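Local coordinates for protein immunoreactive 84kD antigen PG93 (Porphyromonas gingivalis, PDB 5M11) that is an essential surface component of the type-IX secretion system of its bacterium and binds calcium and zinc ions, at residues I140-A145 and N177-A182; K146-T151 and M163-Q168. All blocks are in the same frame, centred on the assembly; numbering follows the deposited sequence.

Both contacts lie near the passage between two successive blades of the N-terminal beta-propeller, with centres 13 Å apart. The chain runs from strand 139-144, the last of one four-stranded sheet, through 146-151 into strand 150-155, the first of the next. Contact 2 therefore falls inside the loop closed by contact 1. Contact 1 (140-145 and 177-182) spans the two sheets, whereas contact 2 (146-151 and 163-168) brings together two neighbouring strands of the second. The two touch through Ala145, whose CB lies 3.8 Å from Val150 CG2 and also packs on Lys165 and Met163. Contact 1 thus packs across the junction, and contact 2 lies at the start of the new blade.

Contact 1 (I140-A145 and N177-A182); sequences IPATYA and NLQDPA
Residues 140-144 belong to strand 139-144 and Ala145 leaves it, while 177-182 form a connecting loop that opens with a type I turn from Asn177 to Asp180. That turn is closed by Asp180 N to Asn177 O at 3.0 Å, and an Asx turn of Asp180 OD1 onto Ala182 N follows it. The backbones come closest at Tyr144 and Gln179, 4.9 Å between their CA atoms.

The central interaction is a CH-pi contact. Leu178 CB sits 3.6 Å from the centroid of the Tyr144 ring and only 18° off its normal, so it covers a face, displaced toward the CE1 side. Tyr144 has CG beside its own N and anti to its carbonyl carbon (chi1 -42°), which swings the ring alongside the loop. Two waters span the segments near this ring. One lies 2.9 Å from Tyr144 OH and takes a weak bond from Leu178 N; the other accepts from Ala145 N at 3.1 Å and donates to Leu178 O at 3.1 Å. Leu178 O also receives Trp184 NE1, so two donors hold this carbonyl.

Gln179 reaches the strand from the exposed side with its chain extended beyond CG. Its OE1 takes a nearly straight (162°) but weak bond from Thr143 N, 3.4 Å away, and its CG rests against Thr143 O at 3.4 Å. Thr143 OG1 is engaged by Ser131 on the adjacent strand.

Leu161 of strand 160-165 touches both Tyr144 and Leu178, tying the pair into the next sheet. Packing of the last strand of one four-stranded antiparallel sheet against the connection between the third and fourth strands of the following sheet is an inter-blade contact of a beta-propeller.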
loop_
_atom_site.group_PDB
_atom_site.type_symbol
_atom_site.label_atom_id
_atom_site.label_comp_id
_atom_site.label_asym_id
_atom_site.label_seq_id
_atom_site.Cartn_x
_atom_site.Cartn_y
_atom_site.Cartn_z
ATOM N N ILE A 140 -26.943 -10.508 6.835
ATOM C CA ILE A 140 -27.678 -9.249 6.931
ATOM C C ILE A 140 -29.174 -9.495 6.580
ATOM O O ILE A 140 -29.529 -9.584 5.407
ATOM C CB ILE A 140 -27.013 -8.126 6.106
ATOM C CG1 ILE A 140 -25.691 -7.719 6.770
ATOM C CG2 ILE A 140 -27.938 -6.930 5.969
ATOM C CD1 ILE A 140 -24.715 -7.245 5.843
ATOM N N PRO A 141 -30.048 -9.662 7.594
ATOM C CA PRO A 141 -31.457 -9.946 7.305
ATOM C C PRO A 141 -32.265 -8.779 6.764
ATOM O O PRO A 141 -33.400 -8.993 6.343
ATOM C CB PRO A 141 -32.014 -10.345 8.665
ATOM C CG PRO A 141 -31.136 -9.703 9.655
ATOM C CD PRO A 141 -29.778 -9.700 9.050
ATOM N N ALA A 142 -31.730 -7.539 6.814
ATOM C CA ALA A 142 -32.472 -6.333 6.398
ATOM C C ALA A 142 -31.572 -5.146 6.215
ATOM O O ALA A 142 -30.580 -5.010 6.921
ATOM C CB ALA A 142 -33.519 -5.982 7.453
ATOM N N THR A 143 -31.963 -4.249 5.311
ATOM C CA THR A 143 -31.344 -2.950 5.085
ATOM C C THR A 143 -32.503 -2.004 4.933
ATOM O O THR A 143 -33.293 -2.152 4.002
ATOM C CB THR A 143 -30.329 -2.910 3.907
ATOM O OG1 THR A 143 -29.203 -3.739 4.211
ATOM C CG2 THR A 143 -29.807 -1.494 3.636
ATOM N N TYR A 144 -32.641 -1.088 5.887
ATOM C CA TYR A 144 -33.663 -0.045 5.902
ATOM C C TYR A 144 -33.078 1.171 5.202
ATOM O O TYR A 144 -31.851 1.291 5.144
ATOM C CB TYR A 144 -34.113 0.274 7.337
ATOM C CG TYR A 144 -34.318 -0.942 8.231
ATOM C CD1 TYR A 144 -35.116 -2.017 7.821
ATOM C CD2 TYR A 144 -33.770 -0.992 9.503
ATOM C CE1 TYR A 144 -35.359 -3.106 8.662
ATOM C CE2 TYR A 144 -34.013 -2.071 10.354
ATOM C CZ TYR A 144 -34.813 -3.122 9.934
ATOM O OH TYR A 144 -35.021 -4.179 10.786
ATOM N N ALA A 145 -33.937 2.029 4.601
ATOM C CA ALA A 145 -33.563 3.233 3.832
ATOM C C ALA A 145 -32.516 2.933 2.734
ATOM O O ALA A 145 -31.704 3.808 2.431
ATOM C CB ALA A 145 -33.040 4.312 4.761
ATOM N N ASN A 177 -42.217 -4.312 9.753
ATOM C CA ASN A 177 -41.373 -4.442 8.567
ATOM C C ASN A 177 -40.750 -3.095 8.297
ATOM O O ASN A 177 -41.321 -2.278 7.558
ATOM C CB ASN A 177 -42.189 -4.954 7.374
ATOM C CG ASN A 177 -41.405 -5.092 6.108
ATOM O OD1 ASN A 177 -40.193 -5.328 6.105
ATOM N ND2 ASN A 177 -42.099 -4.980 4.997
ATOM N N LEU A 178 -39.597 -2.830 8.927
ATOM C CA LEU A 178 -38.965 -1.516 8.813
ATOM C C LEU A 178 -38.313 -1.291 7.438
ATOM O O LEU A 178 -37.760 -0.221 7.185
ATOM C CB LEU A 178 -37.983 -1.260 9.959
ATOM C CG LEU A 178 -38.567 -1.272 11.363
ATOM C CD1 LEU A 178 -37.474 -0.958 12.401
ATOM C CD2 LEU A 178 -39.753 -0.311 11.498
ATOM N N GLN A 179 -38.446 -2.261 6.537
ATOM C CA GLN A 179 -37.996 -2.156 5.154
ATOM C C GLN A 179 -39.076 -1.428 4.344
ATOM O O GLN A 179 -38.911 -1.188 3.148
ATOM C CB GLN A 179 -37.681 -3.538 4.569
ATOM C CG GLN A 179 -36.369 -3.532 3.830
ATOM C CD GLN A 179 -35.870 -4.897 3.473
ATOM O OE1 GLN A 179 -34.870 -5.374 4.009
ATOM N NE2 GLN A 179 -36.471 -5.498 2.466
ATOM N N ASP A 180 -40.176 -1.056 5.025
ATOM C CA ASP A 180 -41.312 -0.309 4.502
ATOM C C ASP A 180 -41.300 1.091 5.135
ATOM O O ASP A 180 -41.461 1.221 6.346
ATOM C CB ASP A 180 -42.626 -1.062 4.780
ATOM C CG ASP A 180 -43.916 -0.312 4.509
ATOM O OD1 ASP A 180 -43.860 0.762 3.878
ATOM O OD2 ASP A 180 -44.995 -0.816 4.910
ATOM N N PRO A 181 -41.158 2.161 4.333
ATOM C CA PRO A 181 -41.191 3.522 4.906
ATOM C C PRO A 181 -42.425 3.822 5.764
ATOM O O PRO A 181 -42.292 4.507 6.772
ATOM C CB PRO A 181 -41.179 4.417 3.679
ATOM C CG PRO A 181 -40.530 3.589 2.630
ATOM C CD PRO A 181 -40.989 2.201 2.867
ATOM N N ALA A 182 -43.601 3.276 5.420
ATOM C CA ALA A 182 -44.810 3.516 6.202
ATOM C C ALA A 182 -44.706 3.001 7.666
ATOM O O ALA A 182 -45.438 3.503 8.522
ATOM C CB ALA A 182 -45.996 2.891 5.514
HETATM O O HOH W 1 -37.533 -5.305 9.745
HETATM O O HOH W 2 -36.915 1.360 4.606
#

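Contact 2 (K146-T151 and M163-Q168); sequences KGTKVT and MLKEGQ
Backbone polar contacts come first. Residues 146-151 lead into strand 150-155, and 163-168 end strand 160-165 and turn back through a type I' turn, Lys165 to Gln168. The directions of 148-151 and 163-166 lie 109° apart, far from the 180° of a straight antiparallel pair, consistent with loose pairing at this open end. Thr151 N approaches Leu164 O to 2.8 Å, but the bond is bent to 121° and weak. Beside it a water donates to Lys149 O at 2.6 Å and accepts from Glu166 N at 2.8 Å, with Thr151 OG1 as a third partner.

Apolar contacts fall into two groups. The Val150 and Met163 side chains cross at about a right angle, with Val150 CG1, anti to the backbone N, 3.9 Å from Met163 CG. Thr151 CG2 meets Leu164 CD2 at 3.6 Å, and Leu164 continues onto Val196 and Leu199 of the next blade.

Charged groups lie at the margin. Thr148 CG2 packs 3.7 Å from Glu166 OE2, whose partner OE1 forms a long salt bridge with Lys165 NZ.

One weak direct bond, a bridging water and largely apolar contacts suggest loose pairing here, before backbone bonding continues at Leu164 and Asp152.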
loop_
_atom_site.group_PDB
_atom_site.type_symbol
_atom_site.label_atom_id
_atom_site.label_comp_id
_atom_site.label_asym_id
_atom_site.label_seq_id
_atom_site.Cartn_x
_atom_site.Cartn_y
_atom_site.Cartn_z
ATOM N N LYS A 146 -32.522 1.681 2.165
ATOM C CA LYS A 146 -31.583 1.174 1.158
ATOM C C LYS A 146 -31.236 2.254 0.146
ATOM O O LYS A 146 -32.145 2.852 -0.423
ATOM C CB LYS A 146 -32.180 -0.042 0.455
ATOM C CG LYS A 146 -31.160 -1.103 0.088
ATOM C CD LYS A 146 -31.813 -2.393 -0.440
ATOM C CE LYS A 146 -32.271 -3.361 0.638
ATOM N NZ LYS A 146 -32.788 -4.631 0.054
ATOM N N GLY A 147 -29.943 2.557 0.015
ATOM C CA GLY A 147 -29.417 3.561 -0.903
ATOM C C GLY A 147 -29.608 5.014 -0.519
ATOM O O GLY A 147 -29.540 5.888 -1.383
ATOM N N THR A 148 -29.812 5.302 0.756
ATOM C CA THR A 148 -29.988 6.663 1.255
ATOM C C THR A 148 -29.041 6.860 2.412
ATOM O O THR A 148 -28.981 6.002 3.293
ATOM C CB THR A 148 -31.456 6.901 1.662
ATOM O OG1 THR A 148 -32.293 6.557 0.560
ATOM C CG2 THR A 148 -31.740 8.335 2.146
ATOM N N LYS A 149 -28.309 7.988 2.431
ATOM C CA LYS A 149 -27.394 8.268 3.524
ATOM C C LYS A 149 -28.212 8.364 4.799
ATOM O O LYS A 149 -29.196 9.098 4.815
ATOM C CB LYS A 149 -26.584 9.565 3.266
ATOM C CG LYS A 149 -25.497 9.834 4.305
ATOM C CD LYS A 149 -24.728 11.095 4.045
ATOM C CE LYS A 149 -24.166 11.701 5.315
ATOM N NZ LYS A 149 -25.227 12.310 6.173
ATOM N N VAL A 150 -27.875 7.524 5.803
ATOM C CA VAL A 150 -28.437 7.481 7.159
ATOM C C VAL A 150 -27.329 8.021 8.080
ATOM O O VAL A 150 -26.312 7.369 8.284
ATOM C CB VAL A 150 -28.955 6.080 7.587
ATOM C CG1 VAL A 150 -29.280 6.041 9.083
ATOM C CG2 VAL A 150 -30.169 5.677 6.766
ATOM N N THR A 151 -27.516 9.230 8.583
ATOM C CA THR A 151 -26.593 9.983 9.421
ATOM C C THR A 151 -26.236 9.256 10.756
ATOM O O THR A 151 -25.061 9.280 11.135
ATOM C CB THR A 151 -27.213 11.359 9.624
ATOM O OG1 THR A 151 -27.277 11.980 8.336
ATOM C CG2 THR A 151 -26.445 12.230 10.598
ATOM N N MET A 163 -33.647 6.451 13.874
ATOM C CA MET A 163 -32.873 6.669 12.654
ATOM C C MET A 163 -32.890 8.145 12.258
ATOM O O MET A 163 -33.956 8.771 12.225
ATOM C CB MET A 163 -33.448 5.773 11.512
ATOM C CG MET A 163 -33.083 6.166 10.079
ATOM S SD MET A 163 -33.485 4.798 8.921
ATOM C CE MET A 163 -34.972 5.389 8.272
ATOM N N LEU A 164 -31.707 8.691 11.959
ATOM C CA LEU A 164 -31.593 10.063 11.504
ATOM C C LEU A 164 -31.169 10.049 10.038
ATOM O O LEU A 164 -30.057 9.612 9.743
ATOM C CB LEU A 164 -30.600 10.826 12.393
ATOM C CG LEU A 164 -30.292 12.285 12.075
ATOM C CD1 LEU A 164 -31.495 13.209 12.339
ATOM C CD2 LEU A 164 -29.158 12.746 12.927
ATOM N N LYS A 165 -32.089 10.408 9.119
ATOM C CA LYS A 165 -31.765 10.481 7.704
ATOM C C LYS A 165 -32.372 11.747 7.139
ATOM O O LYS A 165 -33.472 12.162 7.544
ATOM C CB LYS A 165 -32.155 9.228 6.891
ATOM C CG LYS A 165 -33.640 9.002 6.610
ATOM C CD LYS A 165 -33.885 7.899 5.559
ATOM C CE LYS A 165 -35.356 7.660 5.250
ATOM N NZ LYS A 165 -36.012 8.800 4.538
ATOM N N GLU A 166 -31.605 12.404 6.248
ATOM C CA GLU A 166 -31.941 13.654 5.589
ATOM C C GLU A 166 -32.557 14.680 6.590
ATOM O O GLU A 166 -33.593 15.271 6.309
ATOM C CB GLU A 166 -32.887 13.396 4.405
ATOM C CG GLU A 166 -32.350 12.488 3.313
ATOM C CD GLU A 166 -33.415 11.898 2.403
ATOM O OE1 GLU A 166 -34.551 11.665 2.881
ATOM O OE2 GLU A 166 -33.096 11.612 1.225
ATOM N N GLY A 167 -31.927 14.877 7.743
ATOM C CA GLY A 167 -32.388 15.861 8.724
ATOM C C GLY A 167 -33.712 15.579 9.417
ATOM O O GLY A 167 -34.323 16.481 10.000
ATOM N N GLN A 168 -34.145 14.321 9.388
ATOM C CA GLN A 168 -35.369 13.890 10.022
ATOM C C GLN A 168 -35.103 12.773 11.023
ATOM O O GLN A 168 -34.319 11.860 10.752
ATOM C CB GLN A 168 -36.340 13.402 8.958
ATOM C CG GLN A 168 -37.296 14.454 8.461
ATOM C CD GLN A 168 -38.257 13.880 7.451
ATOM O OE1 GLN A 168 -37.906 13.038 6.613
ATOM N NE2 GLN A 168 -39.489 14.359 7.482
HETATM O O HOH W 3 -29.050 11.572 5.645
#